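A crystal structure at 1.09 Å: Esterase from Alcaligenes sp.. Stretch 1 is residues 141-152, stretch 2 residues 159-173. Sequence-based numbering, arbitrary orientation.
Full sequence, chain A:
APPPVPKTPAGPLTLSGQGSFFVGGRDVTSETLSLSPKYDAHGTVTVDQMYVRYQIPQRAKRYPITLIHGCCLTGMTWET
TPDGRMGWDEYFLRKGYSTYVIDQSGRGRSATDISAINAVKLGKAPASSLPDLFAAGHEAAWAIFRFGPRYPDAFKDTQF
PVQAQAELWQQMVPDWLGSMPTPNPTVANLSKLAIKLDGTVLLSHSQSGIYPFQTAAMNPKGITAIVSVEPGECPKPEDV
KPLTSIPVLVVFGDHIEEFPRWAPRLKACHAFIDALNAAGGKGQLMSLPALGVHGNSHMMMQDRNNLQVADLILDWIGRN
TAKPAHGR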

ATOM      1  N   ALA A 141      15.398   9.197  12.497  1.00 14.31           N
ATOM      2  CA  ALA A 141      15.089   7.775  12.475  1.00 13.73           C
ATOM      3  C   ALA A 141      16.285   6.944  12.910  1.00 13.42           C
ATOM      4  O   ALA A 141      16.118   5.914  13.576  1.00 14.06           O
ATOM      5  N   TRP A 142      17.485   7.332  12.513  1.00 14.09           N
ATOM      6  CA  TRP A 142      18.687   6.587  12.893  1.00 14.97           C
ATOM      7  C   TRP A 142      18.758   6.380  14.401  1.00 15.40           C
ATOM      8  O   TRP A 142      19.089   5.296  14.887  1.00 16.57           O
ATOM      9  N   ALA A 143      18.465   7.434  15.147  1.00 16.09           N
ATOM     10  CA  ALA A 143      18.512   7.386  16.606  1.00 16.93           C
ATOM     11  C   ALA A 143      17.271   6.727  17.177  1.00 16.37           C
ATOM     12  O   ALA A 143      17.374   5.944  18.139  1.00 17.58           O
ATOM     13  N   ILE A 144      16.078   7.004  16.650  1.00 15.74           N
ATOM     14  CA  ILE A 144      14.866   6.332  17.122  1.00 16.29           C
ATOM     15  C   ILE A 144      14.981   4.820  16.982  1.00 14.21           C
ATOM     16  O   ILE A 144      14.569   4.050  17.853  1.00 15.59           O
ATOM     17  N   PHE A 145      15.599   4.383  15.882  1.00 13.48           N
ATOM     18  CA  PHE A 145      15.730   2.971  15.592  1.00 12.87           C
ATOM     19  C   PHE A 145      16.948   2.335  16.244  1.00 12.45           C
ATOM     20  O   PHE A 145      17.104   1.114  16.183  1.00 13.69           O
ATOM     21  N   ARG A 146      17.802   3.146  16.868  1.00 13.53           N
ATOM     22  CA  ARG A 146      18.970   2.702  17.597  1.00 14.29           C
ATOM     23  C   ARG A 146      19.974   2.021  16.673  1.00 15.17           C
ATOM     24  O   ARG A 146      20.637   1.045  17.064  1.00 17.28           O
ATOM     25  N   PHE A 147      20.209   2.618  15.507  1.00 14.81           N
ATOM     26  CA  PHE A 147      21.247   2.100  14.638  1.00 15.21           C
ATOM     27  C   PHE A 147      22.650   2.487  15.114  1.00 15.97           C
ATOM     28  O   PHE A 147      23.616   1.831  14.767  1.00 16.64           O
ATOM     29  N   GLY A 148      22.718   3.581  15.854  1.00 16.07           N
ATOM     30  CA  GLY A 148      23.985   4.090  16.394  1.00 17.37           C
ATOM     31  C   GLY A 148      23.616   5.281  17.250  1.00 19.10           C
ATOM     32  O   GLY A 148      22.460   5.641  17.389  1.00 20.92           O
ATOM     33  N   PRO A 149      24.623   5.878  17.873  1.00 21.53           N
ATOM     34  CA  PRO A 149      24.364   6.949  18.828  1.00 24.34           C
ATOM     35  C   PRO A 149      23.774   8.197  18.214  1.00 24.87           C
ATOM     36  O   PRO A 149      22.931   8.897  18.793  1.00 28.18           O
ATOM     37  N   ARG A 150      24.185   8.476  16.981  1.00 23.09           N
ATOM     38  CA  ARG A 150      23.758   9.647  16.245  1.00 23.19           C
ATOM     39  C   ARG A 150      24.144   9.438  14.786  1.00 19.95           C
ATOM     40  O   ARG A 150      25.055   8.674  14.457  1.00 20.24           O
ATOM     41  N   TYR A 151      23.354  10.026  13.900  1.00 18.51           N
ATOM     42  CA  TYR A 151      23.594   9.850  12.475  1.00 17.05           C
ATOM     43  C   TYR A 151      24.900  10.519  12.074  1.00 17.16           C
ATOM     44  O   TYR A 151      25.206  11.635  12.544  1.00 19.99           O
ATOM     45  N   PRO A 152      25.695   9.918  11.193  1.00 16.79           N
ATOM     46  CA  PRO A 152      25.506   8.659  10.521  1.00 16.12           C
ATOM     47  C   PRO A 152      26.454   7.571  11.030  1.00 15.91           C
ATOM     48  O   PRO A 152      26.993   6.786  10.258  1.00 18.36           O
ATOM     49  N   GLN A 159      22.677  -5.294  14.173  1.00 15.03           N
ATOM     50  CA  GLN A 159      22.108  -6.273  13.252  1.00 15.22           C
ATOM     51  C   GLN A 159      21.404  -5.608  12.069  1.00 14.44           C
ATOM     52  O   GLN A 159      21.053  -6.311  11.120  1.00 15.32           O
ATOM     53  N   PHE A 160      21.164  -4.305  12.116  1.00 14.27           N
ATOM     54  CA  PHE A 160      20.437  -3.726  10.985  1.00 13.95           C
ATOM     55  C   PHE A 160      21.361  -3.626   9.794  1.00 14.28           C
ATOM     56  O   PHE A 160      22.524  -3.242   9.955  1.00 15.90           O
ATOM     57  N   PRO A 161      20.880  -3.932   8.583  1.00 14.30           N
ATOM     58  CA  PRO A 161      21.701  -3.818   7.373  1.00 15.82           C
ATOM     59  C   PRO A 161      21.839  -2.342   6.978  1.00 15.39           C
ATOM     60  O   PRO A 161      21.205  -1.855   6.033  1.00 15.68           O
ATOM     61  N   VAL A 162      22.717  -1.622   7.686  1.00 16.46           N
ATOM     62  CA  VAL A 162      22.883  -0.197   7.484  1.00 16.20           C
ATOM     63  C   VAL A 162      23.409   0.149   6.110  1.00 15.91           C
ATOM     64  O   VAL A 162      23.178   1.270   5.642  1.00 16.43           O
ATOM     65  N   GLN A 163      24.031  -0.786   5.392  1.00 16.45           N
ATOM     66  CA  GLN A 163      24.386  -0.553   3.998  1.00 17.28           C
ATOM     67  C   GLN A 163      23.170  -0.294   3.124  1.00 15.33           C
ATOM     68  O   GLN A 163      23.316   0.281   2.039  1.00 18.00           O
ATOM     69  N   ALA A 164      21.998  -0.710   3.564  1.00 14.32           N
ATOM     70  CA  ALA A 164      20.744  -0.527   2.850  1.00 13.86           C
ATOM     71  C   ALA A 164      19.896   0.557   3.485  1.00 12.71           C
ATOM     72  O   ALA A 164      18.672   0.575   3.339  1.00 13.17           O
ATOM     73  N   GLN A 165      20.535   1.537   4.143  1.00 13.13           N
ATOM     74  CA  GLN A 165      19.754   2.616   4.741  1.00 12.83           C
ATOM     75  C   GLN A 165      18.940   3.353   3.681  1.00 12.28           C
ATOM     76  O   GLN A 165      17.824   3.771   3.957  1.00 13.24           O
ATOM     77  N   ALA A 166      19.467   3.535   2.460  1.00 12.91           N
ATOM     78  CA  ALA A 166      18.692   4.241   1.435  1.00 13.28           C
ATOM     79  C   ALA A 166      17.355   3.565   1.166  1.00 12.50           C
ATOM     80  O   ALA A 166      16.326   4.223   0.943  1.00 12.83           O
ATOM     81  N   GLU A 167      17.365   2.238   1.126  1.00 12.63           N
ATOM     82  CA  GLU A 167      16.154   1.456   0.885  1.00 12.61           C
ATOM     83  C   GLU A 167      15.223   1.586   2.076  1.00 11.40           C
ATOM     84  O   GLU A 167      14.002   1.706   1.874  1.00 12.24           O
ATOM     85  N   LEU A 168      15.730   1.602   3.304  1.00 11.52           N
ATOM     86  CA  LEU A 168      14.843   1.856   4.433  1.00 12.14           C
ATOM     87  C   LEU A 168      14.173   3.220   4.278  1.00 11.76           C
ATOM     88  O   LEU A 168      12.966   3.360   4.451  1.00 11.87           O
ATOM     89  N   TRP A 169      14.954   4.238   3.921  1.00 11.49           N
ATOM     90  CA  TRP A 169      14.360   5.573   3.777  1.00 11.75           C
ATOM     91  C   TRP A 169      13.281   5.593   2.720  1.00 11.53           C
ATOM     92  O   TRP A 169      12.283   6.305   2.823  1.00 12.06           O
ATOM     93  N   GLN A 170      13.439   4.782   1.647  1.00 11.17           N
ATOM     94  CA  GLN A 170      12.420   4.698   0.623  1.00 11.31           C
ATOM     95  C   GLN A 170      11.076   4.221   1.165  1.00 11.18           C
ATOM     96  O   GLN A 170      10.045   4.599   0.591  1.00 11.64           O
ATOM     97  N   GLN A 171      11.060   3.348   2.178  1.00 10.81           N
ATOM     98  CA  GLN A 171       9.789   2.819   2.644  1.00 11.18           C
ATOM     99  C   GLN A 171       9.138   3.669   3.726  1.00 11.18           C
ATOM    100  O   GLN A 171       8.021   3.334   4.152  1.00 11.16           O
ATOM    101  N   MET A 172       9.777   4.738   4.165  1.00 11.17           N
ATOM    102  CA  MET A 172       9.222   5.607   5.198  1.00 11.44           C
ATOM    103  C   MET A 172       8.325   6.662   4.566  1.00 11.10           C
ATOM    104  O   MET A 172       8.597   7.164   3.467  1.00 12.81           O
ATOM    105  N   VAL A 173       7.236   6.963   5.266  1.00 11.14           N
ATOM    106  CA  VAL A 173       6.158   7.811   4.765  1.00 11.09           C
ATOM    107  C   VAL A 173       5.683   8.770   5.838  1.00 11.05           C
ATOM    108  O   VAL A 173       5.842   8.508   7.039  1.00 11.70           O
TER

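The contact between the two stretches is almost wholly apolar. No hydrogen bond crosses it, and 486 Å² of surface is buried, both sides summed.

Aromatic stacking comes first. Phe147 (chi1 m) and Phe160 (chi1 t) both point toward the opposite stretch. Their rings form an offset stack, with centroids 4.2 Å apart and planes inclined by 22°. The closest pair is Phe147 CE1 to Phe160 CG at 3.3 Å. Each ring offers a face to the other. Phe147 has the largest area covered by the other stretch of any residue here. Its position follows a turn of the chain: Arg146 has positive phi in a Schellman motif, and Phe147 N bonds back to Trp142 O at 3.0 Å.

The two tryptophans meet edge to edge. In both, the CA-to-CB bond points sideways, but the end of the side chain comes nearer to the other stretch. Trp142 is t at chi1 and Trp169 is m. Trp142 CE3 lies 4.0 Å from Trp169 CZ2, and each atom sits near the plane of the other ring.

Aliphatic groups fill the spaces around these rings. Leu168 (t, p) points toward stretch 1 and serves two phenylalanines with one methyl. Leu168 CD2 is 3.6 Å from Phe147 CE2 and 4.1 Å from Phe145 CE2, at the edge of both rings. Val162 (m) places its CG1 4.1 Å from Trp142 CH2. Ala141 points toward stretch 2 and touches both Trp169 and Met172: Ala141 CB is 3.8 Å from Trp169 CZ3 and 4.0 Å from Met172 CE.

Met172 (m, t, p) also reaches Phe145 (m). Met172 CE is 3.9 Å from Phe145 CZ. The sulfur, Met172 SD, lies 5.3 Å from the centroid of the Phe145 ring in an oblique sulfur-aromatic contact.

Gln165 (p, t) brings a polar amide into the contact. It points toward stretch 1, but its amide is held within its own helix: Trp169 NE1 donates to Gln165 OE1 at 3.0 Å, one turn along. This bond ties the amide to the indole while both side chains pack against stretch 1. Gln165 NE2 lies 3.6 Å from Trp142 CZ3. Gln165 OE1 approaches the edge of the Tyr151 ring (chi1 t), 3.8 Å from Tyr151 CE1. Both are packing contacts. Trp142 NE1 finds its hydrogen-bond partner just outside the stretches.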

ATOM      1  CB  ALA A 141      14.590   7.368  11.098  1.00 14.38           C
ATOM      2  CB  TRP A 142      19.885   7.405  12.433  1.00 16.71           C
ATOM      3  CG  TRP A 142      21.219   6.747  12.491  1.00 16.30           C
ATOM      4  CD1 TRP A 142      22.107   6.747  13.529  1.00 16.67           C
ATOM      5  CD2 TRP A 142      21.841   6.022  11.425  1.00 16.73           C
ATOM      6  NE1 TRP A 142      23.246   6.062  13.169  1.00 16.72           N
ATOM      7  CE2 TRP A 142      23.107   5.610  11.878  1.00 16.55           C
ATOM      8  CE3 TRP A 142      21.436   5.686  10.129  1.00 18.47           C
ATOM      9  CZ2 TRP A 142      23.979   4.883  11.066  1.00 17.78           C
ATOM     10  CZ3 TRP A 142      22.303   4.962   9.344  1.00 19.76           C
ATOM     11  CH2 TRP A 142      23.561   4.563   9.808  1.00 19.67           C
ATOM     12  CB  ALA A 143      18.756   8.775  17.171  1.00 20.11           C
ATOM     13  CB  ILE A 144      13.627   6.834  16.353  1.00 18.26           C
ATOM     14  CG1 ILE A 144      13.397   8.308  16.690  1.00 21.32           C
ATOM     15  CG2 ILE A 144      12.395   5.992  16.666  1.00 20.41           C
ATOM     16  CD1 ILE A 144      12.449   9.057  15.781  1.00 24.18           C
ATOM     17  CB  PHE A 145      15.759   2.735  14.088  1.00 13.06           C
ATOM     18  CG  PHE A 145      14.510   3.128  13.339  1.00 13.29           C
ATOM     19  CD1 PHE A 145      13.281   3.312  13.966  1.00 15.10           C
ATOM     20  CD2 PHE A 145      14.556   3.296  11.970  1.00 14.44           C
ATOM     21  CE1 PHE A 145      12.144   3.647  13.264  1.00 16.27           C
ATOM     22  CE2 PHE A 145      13.423   3.634  11.249  1.00 14.85           C
ATOM     23  CZ  PHE A 145      12.225   3.809  11.890  1.00 15.80           C
ATOM     24  CB  ARG A 146      18.614   1.807  18.793  1.00 14.98           C
ATOM     25  CG  ARG A 146      17.584   2.411  19.722  1.00 14.53           C
ATOM     26  CD  ARG A 146      17.499   1.682  21.066  1.00 14.70           C
ATOM     27  NE  ARG A 146      17.402   0.241  20.904  1.00 14.89           N
ATOM     28  CZ  ARG A 146      16.308  -0.410  20.529  1.00 14.55           C
ATOM     29  NH1 ARG A 146      15.149   0.246  20.392  1.00 15.29           N
ATOM     30  NH2 ARG A 146      16.363  -1.716  20.289  1.00 15.17           N
ATOM     31  CB  PHE A 147      21.045   2.609  13.215  1.00 14.98           C
ATOM     32  CG  PHE A 147      19.802   2.106  12.520  1.00 14.32           C
ATOM     33  CD1 PHE A 147      19.096   1.000  12.957  1.00 14.76           C
ATOM     34  CD2 PHE A 147      19.361   2.786  11.400  1.00 14.50           C
ATOM     35  CE1 PHE A 147      17.967   0.576  12.276  1.00 13.98           C
ATOM     36  CE2 PHE A 147      18.243   2.358  10.709  1.00 14.89           C
ATOM     37  CZ  PHE A 147      17.544   1.248  11.139  1.00 14.41           C
ATOM     38  CB  PRO A 149      25.721   7.177  19.488  1.00 25.93           C
ATOM     39  CG  PRO A 149      26.743   6.628  18.548  1.00 25.32           C
ATOM     40  CD  PRO A 149      26.053   5.508  17.814  1.00 22.04           C
ATOM     41  CB  ARG A 150      24.432  10.904  16.783  1.00 27.08           C
ATOM     42  CG  ARG A 150      25.945  10.876  16.623  1.00 29.95           C
ATOM     43  CD  ARG A 150      26.591  11.950  17.492  1.00 34.49           C
ATOM     44  NE  ARG A 150      26.466  11.626  18.908  1.00 37.68           N
ATOM     45  CZ  ARG A 150      27.135  10.712  19.595  1.00 40.09           C
ATOM     46  NH1 ARG A 150      28.062   9.952  19.029  1.00 40.35           N
ATOM     47  NH2 ARG A 150      26.886  10.548  20.894  1.00 40.74           N
ATOM     48  CB  TYR A 151      22.411  10.530  11.763  1.00 18.56           C
ATOM     49  CG  TYR A 151      22.485  10.463  10.267  1.00 18.89           C
ATOM     50  CD1 TYR A 151      22.052   9.371   9.545  1.00 21.60           C
ATOM     51  CD2 TYR A 151      22.997  11.563   9.582  1.00 21.34           C
ATOM     52  CE1 TYR A 151      22.121   9.397   8.143  1.00 22.08           C
ATOM     53  CE2 TYR A 151      23.086  11.604   8.221  1.00 22.61           C
ATOM     54  CZ  TYR A 151      22.671  10.505   7.517  1.00 21.79           C
ATOM     55  OH  TYR A 151      22.711  10.561   6.136  1.00 24.76           O
ATOM     56  CB  PRO A 152      25.872   9.041   9.075  1.00 17.51           C
ATOM     57  CG  PRO A 152      27.035   9.956   9.254  1.00 19.29           C
ATOM     58  CD  PRO A 152      26.865  10.631  10.593  1.00 18.82           C
ATOM     59  CB  GLN A 159      21.113  -7.173  13.980  1.00 15.34           C
ATOM     60  CG  GLN A 159      21.720  -8.080  15.027  1.00 16.88           C
ATOM     61  CD  GLN A 159      22.336  -9.344  14.503  1.00 18.13           C
ATOM     62  OE1 GLN A 159      22.302  -9.621  13.299  1.00 19.20           O
ATOM     63  NE2 GLN A 159      22.797 -10.156  15.446  1.00 21.81           N
ATOM     64  CB  PHE A 160      19.908  -2.309  11.335  1.00 14.39           C
ATOM     65  CG  PHE A 160      18.990  -1.856  10.233  1.00 13.91           C
ATOM     66  CD1 PHE A 160      17.661  -2.276  10.197  1.00 13.95           C
ATOM     67  CD2 PHE A 160      19.446  -1.056   9.211  1.00 14.23           C
ATOM     68  CE1 PHE A 160      16.839  -1.912   9.136  1.00 14.27           C
ATOM     69  CE2 PHE A 160      18.639  -0.703   8.136  1.00 15.49           C
ATOM     70  CZ  PHE A 160      17.333  -1.140   8.112  1.00 14.51           C
ATOM     71  CB  PRO A 161      20.926  -4.609   6.337  1.00 16.72           C
ATOM     72  CG  PRO A 161      19.491  -4.431   6.757  1.00 15.44           C
ATOM     73  CD  PRO A 161      19.546  -4.477   8.273  1.00 14.84           C
ATOM     74  CB  VAL A 162      23.726   0.479   8.586  1.00 18.37           C
ATOM     75  CG1 VAL A 162      23.018   0.480   9.934  1.00 19.61           C
ATOM     76  CG2 VAL A 162      25.084  -0.181   8.675  1.00 21.60           C
ATOM     77  CB  GLN A 163      25.200  -1.713   3.435  1.00 19.97           C
ATOM     78  CG  GLN A 163      24.470  -2.975   3.086  1.00 23.79           C
ATOM     79  CD  GLN A 163      24.082  -3.925   4.178  1.00 26.66           C
ATOM     80  OE1 GLN A 163      24.209  -3.645   5.370  1.00 27.78           O
ATOM     81  NE2 GLN A 163      23.588  -5.101   3.790  1.00 29.64           N
ATOM     82  CB  ALA A 164      19.986  -1.849   2.768  1.00 14.86           C
ATOM     83  CB  GLN A 165      20.601   3.596   5.547  1.00 13.98           C
ATOM     84  CG  GLN A 165      21.660   4.338   4.755  1.00 14.94           C
ATOM     85  CD  GLN A 165      22.319   5.450   5.559  1.00 16.88           C
ATOM     86  OE1 GLN A 165      21.651   6.467   5.791  1.00 19.76           O
ATOM     87  NE2 GLN A 165      23.538   5.252   5.988  1.00 19.03           N
ATOM     88  CB  ALA A 166      19.458   4.343   0.125  1.00 15.92           C
ATOM     89  CB  GLU A 167      16.496   0.013   0.559  1.00 12.93           C
ATOM     90  CG  GLU A 167      17.165  -0.185  -0.795  1.00 15.07           C
ATOM     91  CD  GLU A 167      18.634   0.110  -0.869  1.00 18.13           C
ATOM     92  OE1 GLU A 167      19.329   0.360   0.120  1.00 17.29           O
ATOM     93  OE2 GLU A 167      19.129   0.084  -2.030  1.00 25.77           O
ATOM     94  CB  LEU A 168      15.609   1.808   5.749  1.00 12.59           C
ATOM     95  CG  LEU A 168      14.794   2.190   6.988  1.00 13.36           C
ATOM     96  CD1 LEU A 168      13.623   1.259   7.219  1.00 14.85           C
ATOM     97  CD2 LEU A 168      15.725   2.217   8.197  1.00 15.16           C
ATOM     98  CB  TRP A 169      15.416   6.628   3.479  1.00 12.63           C
ATOM     99  CG  TRP A 169      16.608   6.664   4.389  1.00 12.29           C
ATOM    100  CD1 TRP A 169      17.880   6.992   3.995  1.00 13.77           C
ATOM    101  CD2 TRP A 169      16.683   6.386   5.784  1.00 12.38           C
ATOM    102  NE1 TRP A 169      18.730   6.942   5.060  1.00 14.91           N
ATOM    103  CE2 TRP A 169      18.030   6.562   6.176  1.00 13.56           C
ATOM    104  CE3 TRP A 169      15.791   6.005   6.784  1.00 12.90           C
ATOM    105  CZ2 TRP A 169      18.500   6.369   7.476  1.00 14.41           C
ATOM    106  CZ3 TRP A 169      16.233   5.810   8.087  1.00 14.78           C
ATOM    107  CH2 TRP A 169      17.583   6.005   8.414  1.00 15.59           C
ATOM    108  CB  GLN A 170      12.843   3.762  -0.513  1.00 11.86           C
ATOM    109  CG  GLN A 170      13.898   4.320  -1.436  1.00 12.52           C
ATOM    110  CD  GLN A 170      14.368   3.279  -2.442  1.00 12.41           C
ATOM    111  OE1 GLN A 170      14.669   2.149  -2.036  1.00 13.38           O
ATOM    112  NE2 GLN A 170      14.415   3.611  -3.719  1.00 13.87           N
ATOM    113  CB  GLN A 171       9.894   1.365   3.076  1.00 11.36           C
ATOM    114  CG  GLN A 171      10.627   1.093   4.377  1.00 11.45           C
ATOM    115  CD  GLN A 171      10.492  -0.360   4.786  1.00 11.64           C
ATOM    116  OE1 GLN A 171      11.205  -1.242   4.227  1.00 14.62           O
ATOM    117  NE2 GLN A 171       9.618  -0.658   5.695  1.00 10.62           N
ATOM    118  CB  MET A 172      10.357   6.260   6.000  1.00 11.33           C
ATOM    119  CG  MET A 172      11.134   5.186   6.756  1.00 12.61           C
ATOM    120  SD  MET A 172      12.303   5.843   7.969  1.00 12.45           S
ATOM    121  CE  MET A 172      11.151   6.485   9.191  1.00 15.58           C
ATOM    122  CB  VAL A 173       4.961   6.943   4.291  1.00 11.38           C
ATOM    123  CG1 VAL A 173       5.336   5.981   3.168  1.00 12.18           C
ATOM    124  CG2 VAL A 173       4.331   6.161   5.436  1.00 12.01           C
TER